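Local coordinates for segregation and condensation protein A (Bacillus subtilis, PDB 5H66), which is the kleisin subunit of the bacterial SMC condensin complex and probably helps to condense and segregate chromosomes by bridging SMC heads, at residues V49-L52 with M53-L57. Residues are numbered along the deposited sequence; the frame is centred on the assembly and turned at random.
Sequences VLEL and MKNQL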
loop_
_atom_site.group_PDB
_atom_site.type_symbol
_atom_site.label_atom_id
_atom_site.label_comp_id
_atom_site.label_asym_id
_atom_site.label_seq_id
_atom_site.Cartn_x
_atom_site.Cartn_y
_atom_site.Cartn_z
ATOM N N VAL C 49 22.625 10.201 -10.677
ATOM C CA VAL C 49 23.597 9.768 -9.675
ATOM C C VAL C 49 23.269 8.364 -9.179
ATOM O O VAL C 49 24.162 7.523 -9.026
ATOM C CB VAL C 49 23.661 10.781 -8.518
ATOM C CG1 VAL C 49 24.602 10.287 -7.438
ATOM C CG2 VAL C 49 24.110 12.138 -9.028
ATOM N N LEU C 50 21.986 8.085 -8.923
ATOM C CA LEU C 50 21.599 6.740 -8.503
ATOM C C LEU C 50 21.969 5.707 -9.558
ATOM O O LEU C 50 22.414 4.603 -9.228
ATOM C CB LEU C 50 20.099 6.682 -8.212
ATOM C CG LEU C 50 19.535 7.638 -7.165
ATOM C CD1 LEU C 50 18.009 7.641 -7.230
ATOM C CD2 LEU C 50 20.005 7.257 -5.778
ATOM N N GLU C 51 21.793 6.047 -10.838
ATOM C CA GLU C 51 22.139 5.101 -11.893
ATOM C C GLU C 51 23.650 4.919 -11.994
ATOM O O GLU C 51 24.131 3.804 -12.232
ATOM C CB GLU C 51 21.562 5.565 -13.229
ATOM C CG GLU C 51 21.477 4.466 -14.280
ATOM C CD GLU C 51 20.398 3.452 -13.969
ATOM O OE1 GLU C 51 19.330 3.862 -13.460
ATOM O OE2 GLU C 51 20.611 2.250 -14.236
ATOM N N LEU C 52 24.412 6.001 -11.816
ATOM C CA LEU C 52 25.868 5.886 -11.832
ATOM C C LEU C 52 26.361 5.041 -10.665
ATOM O O LEU C 52 27.300 4.250 -10.815
ATOM C CB LEU C 52 26.505 7.275 -11.805
ATOM C CG LEU C 52 26.389 8.060 -13.116
ATOM C CD1 LEU C 52 26.625 9.535 -12.880
ATOM C CD2 LEU C 52 27.357 7.515 -14.154
ATOM N N MET C 53 25.729 5.190 -9.496
ATOM C CA MET C 53 26.029 4.317 -8.367
ATOM C C MET C 53 25.782 2.855 -8.719
ATOM O O MET C 53 26.558 1.974 -8.328
ATOM C CB MET C 53 25.186 4.720 -7.153
ATOM C CG MET C 53 25.513 6.090 -6.600
ATOM S SD MET C 53 24.285 6.730 -5.435
ATOM C CE MET C 53 24.598 5.692 -4.010
ATOM N N LYS C 54 24.702 2.578 -9.455
ATOM C CA LYS C 54 24.375 1.200 -9.807
ATOM C C LYS C 54 25.375 0.617 -10.801
ATOM O O LYS C 54 25.609 -0.596 -10.806
ATOM C CB LYS C 54 22.955 1.128 -10.372
ATOM C CG LYS C 54 22.465 -0.281 -10.651
ATOM C CD LYS C 54 21.300 -0.275 -11.628
ATOM C CE LYS C 54 20.998 -1.680 -12.130
ATOM N NZ LYS C 54 19.802 -1.712 -13.013
ATOM N N ASN C 55 25.963 1.454 -11.649
ATOM C CA ASN C 55 26.964 1.010 -12.609
ATOM C C ASN C 55 28.383 1.111 -12.065
ATOM O O ASN C 55 29.339 1.033 -12.845
ATOM C CB ASN C 55 26.840 1.811 -13.907
ATOM C CG ASN C 55 25.514 1.581 -14.601
ATOM O OD1 ASN C 55 24.864 0.551 -14.401
ATOM N ND2 ASN C 55 25.099 2.543 -15.419
ATOM N N GLN C 56 28.535 1.293 -10.750
ATOM C CA GLN C 56 29.837 1.246 -10.081
ATOM C C GLN C 56 30.817 2.255 -10.678
ATOM O O GLN C 56 32.015 1.989 -10.790
ATOM C CB GLN C 56 30.421 -0.169 -10.121
ATOM C CG GLN C 56 29.439 -1.272 -9.734
ATOM C CD GLN C 56 29.757 -1.902 -8.386
ATOM O OE1 GLN C 56 30.048 -1.204 -7.412
ATOM N NE2 GLN C 56 29.698 -3.229 -8.323
ATOM N N LEU C 57 30.307 3.425 -11.066
ATOM C CA LEU C 57 31.133 4.478 -11.639
ATOM C C LEU C 57 31.332 5.668 -10.713
ATOM O O LEU C 57 32.184 6.516 -11.000
ATOM C CB LEU C 57 30.531 4.981 -12.963
ATOM C CG LEU C 57 30.287 3.972 -14.085
ATOM C CD1 LEU C 57 29.594 4.647 -15.255
ATOM C CD2 LEU C 57 31.587 3.331 -14.532
#
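Leu57 closes the end of helix 39-54 by returning its backbone N to Leu52 O, 3.1 Å away and with a nearly straight N-H...O angle of 171°. Beside this bond the two leucine side chains cross at about a right angle, and Leu52 CD2 meets Leu57 CD1 at 3.8 Å. Leu52 O also receives a weak bond from Asn55 N, whose main acceptor is Glu51 O at 3.0 Å. Further back in the helix, Met53 N binds Val49 O at 2.8 Å, and the methionine side chain extends from CA back toward the preceding turn, where Met53 SD lies 4.1 Å from Val49 CG1. A chi1 of 176° sets that valine methyl beside its own carbonyl carbon, on the Met53 side, and Leu50 CD2 is a second apolar neighbour of the sulfur. Together with the bond from Gln56 N to Met53 O, the Leu57-Leu52 bond makes a Schellman motif, in which Gln56 takes the positive phi (57°) of the C-prime residue and the chain turns off toward strand 58-62. Glu51 and Lys54 run side by side, pointing the same way; Glu51 OE2 rests 3.7 Å from Lys54 CD but 4.2 Å from Lys54 NZ, too long for a salt bridge, though the opposite charges could still attract mildly. Farther out, Met14 and Val18 of helix 11-23 pack on Leu52, Ile60 touches both Val49 and Met53, and a polar side chain of another protein's chain hydrogen-bonds Leu50 O.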